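Local coordinates for protein cytosolic acyl coenzyme A thioester hydrolase (Mus musculus, PDB 2V1O) that hydrolyses long-chain fatty acyl-CoAs to free fatty acids and coenzyme A, this chain being the first of its two hotdog domains, at residues Gly20-Leu23 against Lys24-Glu28; Thr75-Lys79 against His80-Val84. All coordinates share one frame; numbering follows the deposited sequence.

Interaction 1 (Gly20-Leu23 against Lys24-Glu28); sequences GTIL and KMIEE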
ATOM      1  N   GLY A  20      15.770   1.100   2.247  1.00 11.54           N
ATOM      2  CA  GLY A  20      14.672   2.019   2.562  1.00 11.57           C
ATOM      3  C   GLY A  20      13.555   1.360   3.363  1.00 11.57           C
ATOM      4  O   GLY A  20      12.962   1.993   4.236  1.00 11.04           O
ATOM      5  N   THR A  21      13.276   0.092   3.056  1.00 11.46           N
ATOM      6  CA  THR A  21      12.249  -0.697   3.758  1.00 12.30           C
ATOM      7  C   THR A  21      12.574  -0.815   5.250  1.00 11.88           C
ATOM      8  O   THR A  21      11.715  -0.596   6.115  1.00 12.16           O
ATOM      9  CB  THR A  21      12.141  -2.112   3.143  1.00 12.34           C
ATOM     10  OG1 THR A  21      11.765  -1.999   1.762  1.00 14.02           O
ATOM     11  CG2 THR A  21      11.116  -2.978   3.896  1.00 12.62           C
ATOM     12  N   ILE A  22      13.824  -1.167   5.525  1.00 11.59           N
ATOM     13  CA  ILE A  22      14.329  -1.321   6.886  1.00 11.53           C
ATOM     14  C   ILE A  22      14.410   0.033   7.612  1.00 10.83           C
ATOM     15  O   ILE A  22      14.046   0.143   8.789  1.00 10.18           O
ATOM     16  CB  ILE A  22      15.676  -2.078   6.891  1.00 11.97           C
ATOM     17  CG1 ILE A  22      15.521  -3.472   6.240  1.00 14.26           C
ATOM     18  CG2 ILE A  22      16.265  -2.192   8.327  1.00 13.30           C
ATOM     19  CD1 ILE A  22      14.487  -4.406   6.897  1.00 16.70           C
ATOM     20  N   LEU A  23      14.866   1.064   6.907  1.00 10.39           N
ATOM     21  CA  LEU A  23      14.902   2.416   7.484  1.00  9.71           C
ATOM     22  C   LEU A  23      13.516   2.846   7.956  1.00  9.85           C
ATOM     23  O   LEU A  23      13.362   3.403   9.054  1.00  9.20           O
ATOM     24  CB  LEU A  23      15.474   3.422   6.483  1.00  9.86           C
ATOM     25  CG  LEU A  23      16.988   3.352   6.237  1.00  9.41           C
ATOM     26  CD1 LEU A  23      17.382   4.257   5.084  1.00 10.49           C
ATOM     27  CD2 LEU A  23      17.791   3.699   7.498  1.00  8.33           C
ATOM     28  N   LYS A  24      12.512   2.580   7.125  1.00  9.90           N
ATOM     29  CA  LYS A  24      11.133   2.867   7.486  1.00 10.80           C
ATOM     30  C   LYS A  24      10.708   2.131   8.781  1.00 10.38           C
ATOM     31  O   LYS A  24      10.111   2.746   9.677  1.00  9.79           O
ATOM     32  CB  LYS A  24      10.194   2.541   6.324  1.00 11.11           C
ATOM     33  CG  LYS A  24       8.747   2.890   6.609  1.00 13.38           C
ATOM     34  CD  LYS A  24       7.962   3.044   5.307  1.00 18.33           C
ATOM     35  CE  LYS A  24       6.580   2.420   5.393  1.00 22.32           C
ATOM     36  NZ  LYS A  24       5.661   3.101   6.350  1.00 24.77           N
ATOM     37  N   MET A  25      11.033   0.843   8.882  1.00 10.62           N
ATOM     38  CA  MET A  25      10.655   0.048  10.066  1.00 11.86           C
ATOM     39  C   MET A  25      11.379   0.556  11.316  1.00 10.12           C
ATOM     40  O   MET A  25      10.812   0.605  12.401  1.00 10.06           O
ATOM     41  CB  MET A  25      10.994  -1.433   9.867  1.00 11.50           C
ATOM     42  CG  MET A  25      10.187  -2.170   8.782  1.00 14.16           C
ATOM     43  SD  MET A  25      10.466  -3.961   8.906  1.00 17.33           S
ATOM     44  CE  MET A  25      12.228  -3.967   9.210  1.00 20.40           C
ATOM     45  N   ILE A  26      12.646   0.914  11.144  1.00  9.65           N
ATOM     46  CA  ILE A  26      13.448   1.474  12.230  1.00  9.13           C
ATOM     47  C   ILE A  26      12.758   2.717  12.802  1.00  8.99           C
ATOM     48  O   ILE A  26      12.597   2.837  14.020  1.00  8.57           O
ATOM     49  CB  ILE A  26      14.883   1.817  11.756  1.00  8.88           C
ATOM     50  CG1 ILE A  26      15.680   0.530  11.495  1.00  9.36           C
ATOM     51  CG2 ILE A  26      15.624   2.658  12.816  1.00  9.28           C
ATOM     52  CD1 ILE A  26      16.921   0.754  10.628  1.00 10.56           C
ATOM     53  N   GLU A  27      12.329   3.621  11.921  1.00  8.62           N
ATOM     54  CA  GLU A  27      11.742   4.898  12.354  1.00  8.57           C
ATOM     55  C   GLU A  27      10.369   4.685  12.995  1.00  8.87           C
ATOM     56  O   GLU A  27      10.035   5.361  13.964  1.00  8.07           O
ATOM     57  CB  GLU A  27      11.680   5.900  11.203  1.00  9.01           C
ATOM     58  CG  GLU A  27      11.603   7.359  11.648  1.00  9.43           C
ATOM     59  CD  GLU A  27      10.185   7.813  11.971  1.00  9.90           C
ATOM     60  OE1 GLU A  27       9.297   7.669  11.106  1.00 10.20           O
ATOM     61  OE2 GLU A  27       9.954   8.323  13.093  1.00  9.36           O
ATOM     62  N   GLU A  28       9.614   3.719  12.478  1.00  9.08           N
ATOM     63  CA  GLU A  28       8.323   3.331  13.075  1.00  9.56           C
ATOM     64  C   GLU A  28       8.487   2.909  14.542  1.00  8.93           C
ATOM     65  O   GLU A  28       7.730   3.360  15.411  1.00  8.56           O
ATOM     66  CB  GLU A  28       7.641   2.242  12.234  1.00  9.30           C
ATOM     67  CG  GLU A  28       7.179   2.750  10.858  1.00 10.95           C
ATOM     68  CD  GLU A  28       6.730   1.647   9.900  1.00 11.97           C
ATOM     69  OE1 GLU A  28       7.240   0.497   9.976  1.00 15.47           O
ATOM     70  OE2 GLU A  28       5.878   1.953   9.035  1.00 15.25           O
TER
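In helix 19-38, the central helix of the hotdog domain, I22 meets M25 and I26 about one turn further on. The backbone repeats the alpha-helical pattern without a break. K24 N bonds to G20 O at 3.0 Å and M25 N to T21 O at 3.2 Å. I26 N reaches I22 O at 2.8 Å. E27 N bonds to L23 O at 3.1 Å.

The two branches of I22 serve different partners. CD1 of I22 lies 3.3 Å from CE of M25, tighter than a usual carbon contact. The bend at chi3 of M25 (-42°) turns this methyl back to I22. CG2 of I22 stands opposite the backbone N and lies 3.8 Å from CD1 of I26. The I26 side chain also lies against the I22 carbonyl.

On the more exposed flank K24 NZ bonds to E28 OE2 at 2.9 Å in a salt bridge. NZ meets OE2 from above the carboxylate plane, 39° out of it.

I22 and I26 pack on V88 and I26 on V86, both in strand 82-91. M25 packs on A68 and V70 of strand 67-77. E27 OE2 is hydrogen-bonded to Y108 OH and OE1 to G20 N of the second subunit. L23 packs on L23 of that subunit.

I22 touches a bound coenzyme A, and the side chain of T21 is about 9 Å from that of N12, an active-site residue. This is the hotdog arrangement: a buried helix on a curved antiparallel sheet, beside the acyl-CoA site.

Interaction 2 (Thr75-Lys79 against His80-Val84); sequences TYTSK and HSVEV. With COA (coenzyme A), chain G.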
ATOM      1  N   THR A  75      17.637   5.304  25.320  1.00 11.43           N
ATOM      2  CA  THR A  75      18.937   5.191  25.967  1.00 11.51           C
ATOM      3  C   THR A  75      19.387   6.495  26.619  1.00 11.51           C
ATOM      4  O   THR A  75      20.298   6.500  27.454  1.00 11.51           O
ATOM      5  CB  THR A  75      19.990   4.677  24.974  1.00 11.94           C
ATOM      6  OG1 THR A  75      19.954   5.475  23.781  1.00 11.60           O
ATOM      7  CG2 THR A  75      19.683   3.226  24.617  1.00 10.86           C
ATOM      8  N   TYR A  76      18.746   7.600  26.234  1.00 11.86           N
ATOM      9  CA  TYR A  76      19.021   8.903  26.841  1.00 11.76           C
ATOM     10  C   TYR A  76      17.861   9.872  26.639  1.00 11.56           C
ATOM     11  O   TYR A  76      17.130   9.791  25.640  1.00 11.48           O
ATOM     12  CB  TYR A  76      20.321   9.518  26.278  1.00 11.68           C
ATOM     13  CG  TYR A  76      20.767  10.763  27.016  1.00 12.77           C
ATOM     14  CD1 TYR A  76      21.335  10.676  28.290  1.00 11.49           C
ATOM     15  CD2 TYR A  76      20.590  12.029  26.458  1.00 12.14           C
ATOM     16  CE1 TYR A  76      21.724  11.808  28.978  1.00 13.54           C
ATOM     17  CE2 TYR A  76      20.978  13.172  27.144  1.00 11.99           C
ATOM     18  CZ  TYR A  76      21.548  13.050  28.400  1.00 12.11           C
ATOM     19  OH  TYR A  76      21.927  14.169  29.089  1.00 12.73           O
ATOM     20  N   THR A  77      17.689  10.780  27.599  1.00 11.30           N
ATOM     21  CA  THR A  77      16.819  11.940  27.406  1.00 11.73           C
ATOM     22  C   THR A  77      17.534  13.222  27.843  1.00 12.03           C
ATOM     23  O   THR A  77      18.192  13.255  28.892  1.00 12.28           O
ATOM     24  CB  THR A  77      15.451  11.814  28.143  1.00 11.56           C
ATOM     25  OG1 THR A  77      15.656  11.741  29.564  1.00 12.65           O
ATOM     26  CG2 THR A  77      14.648  10.597  27.651  1.00 11.70           C
ATOM     27  N   SER A  78      17.423  14.257  27.017  1.00 12.63           N
ATOM     28  CA  SER A  78      17.881  15.596  27.366  1.00 12.72           C
ATOM     29  C   SER A  78      16.641  16.399  27.765  1.00 13.25           C
ATOM     30  O   SER A  78      15.559  15.818  27.939  1.00 13.06           O
ATOM     31  CB  SER A  78      18.616  16.243  26.188  1.00 12.87           C
ATOM     32  OG  SER A  78      17.729  16.501  25.104  1.00 12.29           O
ATOM     33  N   LYS A  79      16.780  17.719  27.907  1.00 13.01           N
ATOM     34  CA  LYS A  79      15.638  18.542  28.310  1.00 13.31           C
ATOM     35  C   LYS A  79      14.469  18.444  27.321  1.00 12.49           C
ATOM     36  O   LYS A  79      13.313  18.347  27.739  1.00 12.48           O
ATOM     37  CB  LYS A  79      16.043  20.006  28.522  1.00 13.38           C
ATOM     38  CG  LYS A  79      14.913  20.849  29.121  1.00 14.41           C
ATOM     39  CD  LYS A  79      15.365  22.215  29.602  1.00 14.91           C
ATOM     40  CE  LYS A  79      14.165  23.028  30.072  1.00 17.24           C
ATOM     41  NZ  LYS A  79      14.572  24.334  30.677  1.00 19.90           N
ATOM     42  N   HIS A  80      14.785  18.450  26.026  1.00 11.93           N
ATOM     43  CA  HIS A  80      13.775  18.470  24.964  1.00 11.65           C
ATOM     44  C   HIS A  80      13.970  17.417  23.873  1.00 11.06           C
ATOM     45  O   HIS A  80      13.403  17.546  22.782  1.00 10.62           O
ATOM     46  CB  HIS A  80      13.719  19.851  24.301  1.00 11.71           C
ATOM     47  CG  HIS A  80      13.588  20.985  25.265  1.00 12.45           C
ATOM     48  ND1 HIS A  80      12.395  21.318  25.867  1.00 13.82           N
ATOM     49  CD2 HIS A  80      14.504  21.868  25.727  1.00 11.89           C
ATOM     50  CE1 HIS A  80      12.580  22.362  26.657  1.00 13.29           C
ATOM     51  NE2 HIS A  80      13.851  22.715  26.590  1.00 15.04           N
ATOM     52  N   SER A  81      14.748  16.373  24.149  1.00 10.84           N
ATOM     53  CA  SER A  81      14.986  15.346  23.129  1.00 10.51           C
ATOM     54  C   SER A  81      15.168  13.937  23.711  1.00 10.50           C
ATOM     55  O   SER A  81      15.472  13.773  24.898  1.00 10.45           O
ATOM     56  CB  SER A  81      16.150  15.731  22.192  1.00 10.68           C
ATOM     57  OG  SER A  81      17.419  15.375  22.722  1.00 10.89           O
ATOM     58  N   VAL A  82      14.975  12.940  22.848  1.00 10.58           N
ATOM     59  CA  VAL A  82      15.009  11.524  23.214  1.00 10.70           C
ATOM     60  C   VAL A  82      15.956  10.792  22.275  1.00 10.88           C
ATOM     61  O   VAL A  82      15.828  10.901  21.052  1.00 10.68           O
ATOM     62  CB  VAL A  82      13.597  10.874  23.072  1.00 10.60           C
ATOM     63  CG1 VAL A  82      13.616   9.369  23.474  1.00 11.32           C
ATOM     64  CG2 VAL A  82      12.548  11.650  23.870  1.00 12.36           C
ATOM     65  N   GLU A  83      16.899  10.043  22.843  1.00 10.55           N
ATOM     66  CA  GLU A  83      17.766   9.186  22.047  1.00 11.23           C
ATOM     67  C   GLU A  83      17.220   7.762  22.081  1.00 11.49           C
ATOM     68  O   GLU A  83      16.924   7.229  23.157  1.00 11.57           O
ATOM     69  CB  GLU A  83      19.204   9.222  22.571  1.00 10.68           C
ATOM     70  CG  GLU A  83      20.191   8.468  21.694  1.00 11.30           C
ATOM     71  CD  GLU A  83      21.493   8.148  22.415  1.00 12.26           C
ATOM     72  OE1 GLU A  83      21.431   7.623  23.547  1.00 11.20           O
ATOM     73  OE2 GLU A  83      22.572   8.432  21.849  1.00 12.37           O
ATOM     74  N   VAL A  84      17.076   7.163  20.901  1.00 11.76           N
ATOM     75  CA  VAL A  84      16.543   5.802  20.778  1.00 11.35           C
ATOM     76  C   VAL A  84      17.526   4.940  19.997  1.00 11.61           C
ATOM     77  O   VAL A  84      17.991   5.332  18.919  1.00 11.30           O
ATOM     78  CB  VAL A  84      15.148   5.774  20.059  1.00 11.24           C
ATOM     79  CG1 VAL A  84      14.618   4.336  19.969  1.00 10.57           C
ATOM     80  CG2 VAL A  84      14.118   6.703  20.755  1.00 12.09           C
TER
HETATM   81  N1A COA G1162      19.182  16.333  16.243  1.00 21.02           N
HETATM   82  C2A COA G1162      19.068  16.144  17.601  1.00 21.40           C
HETATM   83  N3A COA G1162      18.450  17.104  18.369  1.00 21.23           N
HETATM   84  C4A COA G1162      17.955  18.222  17.776  1.00 20.74           C
HETATM   85  C5A COA G1162      18.051  18.431  16.407  1.00 21.09           C
HETATM   86  C6A COA G1162      18.673  17.467  15.632  1.00 20.93           C
HETATM   87  N6A COA G1162      18.809  17.630  14.318  1.00 21.04           N
HETATM   88  N7A COA G1162      17.470  19.624  16.118  1.00 21.85           N
HETATM   89  C8A COA G1162      17.018  20.164  17.270  1.00 21.25           C
HETATM   90  N9A COA G1162      17.313  19.306  18.295  1.00 21.64           N
HETATM   91  C1B COA G1162      16.887  19.390  19.692  1.00 21.11           C
HETATM   92  C2B COA G1162      17.689  20.424  20.468  1.00 22.07           C
HETATM   93  O2B COA G1162      18.945  19.911  20.850  1.00 21.82           O
HETATM   94  C3B COA G1162      16.736  20.724  21.615  1.00 21.14           C
HETATM   95  O3B COA G1162      16.867  19.796  22.676  1.00 22.85           O
HETATM   96  P3B COA G1162      17.626  20.178  24.047  1.00 22.47           P
HETATM   97  O7A COA G1162      19.075  20.339  23.721  1.00 22.70           O
HETATM   98  O8A COA G1162      17.059  21.480  24.559  1.00 23.11           O
HETATM   99  O9A COA G1162      17.423  19.058  25.036  1.00 22.85           O
HETATM  100  C4B COA G1162      15.356  20.522  20.988  1.00 21.99           C
HETATM  101  O4B COA G1162      15.550  19.818  19.775  1.00 22.50           O
HETATM  102  C5B COA G1162      14.623  21.833  20.722  1.00 22.70           C
HETATM  103  O5B COA G1162      15.464  22.755  20.065  1.00 24.57           O
HETATM  104  P1A COA G1162      14.827  24.122  19.520  1.00 26.82           P
HETATM  105  O1A COA G1162      13.842  24.646  20.528  1.00 27.62           O
HETATM  106  O2A COA G1162      15.958  25.078  19.213  1.00 25.82           O
HETATM  107  O3A COA G1162      14.029  23.742  18.175  1.00 26.61           O
HETATM  108  P2A COA G1162      14.659  23.739  16.698  1.00 27.76           P
HETATM  109  O4A COA G1162      16.099  23.289  16.690  1.00 26.38           O
HETATM  110  O5A COA G1162      14.458  25.068  16.007  1.00 27.37           O
HETATM  111  O6A COA G1162      13.720  22.661  15.970  1.00 27.77           O
HETATM  112  CBP COA G1162      12.892  20.477  15.415  1.00 25.26           C
HETATM  113  CCP COA G1162      13.856  21.284  16.284  1.00 26.55           C
HETATM  114  CDP COA G1162      13.251  18.991  15.535  1.00 26.06           C
HETATM  115  CEP COA G1162      11.491  20.696  15.986  1.00 26.61           C
HETATM  116  CAP COA G1162      13.003  20.968  13.965  1.00 24.18           C
HETATM  117  OAP COA G1162      14.323  20.829  13.476  1.00 22.98           O
HETATM  118  C9P COA G1162      12.044  20.269  13.032  1.00 22.45           C
HETATM  119  O9P COA G1162      10.689  20.608  13.056  1.00 22.40           O
HETATM  120  N8P COA G1162      12.550  19.352  12.218  1.00 21.87           N
HETATM  121  C7P COA G1162      11.713  18.480  11.414  1.00 22.35           C
HETATM  122  C6P COA G1162      11.141  17.325  12.237  1.00 20.06           C
HETATM  123  C5P COA G1162      10.312  16.438  11.336  1.00 20.89           C
HETATM  124  O5P COA G1162       9.214  16.848  10.918  1.00 19.80           O
HETATM  125  N4P COA G1162      10.828  15.243  11.039  1.00 21.81           N
HETATM  126  C3P COA G1162      10.435  14.462   9.868  1.00 25.57           C
HETATM  127  C2P COA G1162      10.759  15.149   8.523  1.00 25.87           C
HETATM  128  S1P COA G1162      10.100  14.084   7.221  1.00 33.47           S
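T75 grips E83 twice. Its N bonds to E83 O at 3.0 Å. Its OG1 donates to E83 OE1 at 2.6 Å, meeting the carboxylate from above, 44° out of plane. A chi1 of 51° puts OG1 between the backbone N and the carbonyl carbon of T75, where it reaches the E83 carboxylate.

Y76 O accepts E83 N at 2.8 Å. T75 and Y76 thus both face E83, a classic beta bulge. CB of Y76 also lies against the carboxylate of E83.

T77 pairs with V82 as a non-hydrogen-bonded antiparallel pair. Its CA makes a CA-H...O contact with S81 O.

S78 N closes the turn on S81 O at 2.9 Å. S78 OG donates to O9A of the coenzyme A 3'-phosphate at 2.6 Å. H80 N adds a second bond to the same O9A, at 2.9 Å. Side chain and turn backbone therefore hold one phosphate oxygen together.

K79 is extended and runs alongside H80. Its CG lies over one face of the H80 ring, 3.6 Å from the centroid, as a CH-pi contact.

The hairpin joins strands 67-77 and 82-91. R139 of helix 130-146 makes a salt bridge to E83 OE2, and Y140 of that helix touches S78 and is hydrogen-bonded to the coenzyme. T77, V82 and V84 pack on helix 19-38, while E83 also touches T105 and W107 of strand 98-112.

Overall arrangement
From the N terminus the chain first forms interaction 1, local turns within helix 19-38. Strand 46-57 follows. The chain then enters strand 67-77, and interaction 2 closes the hairpin turn into strand 82-91. The two contacts are in series; they neither nest nor cross. Their centres are 20 Å apart, on opposite sides of the chain's centre. One helix and one hairpin connect them: residues 20-28 pack on the parts of both strands remote from the turn, at A68, V70, V86 and V88, while the helix's far end, at I33, H37 and C38, packs beside the turn, on V84, T77 and V82. Each contact contributes to a coenzyme A pocket, I22 to one and S78-S81 to another.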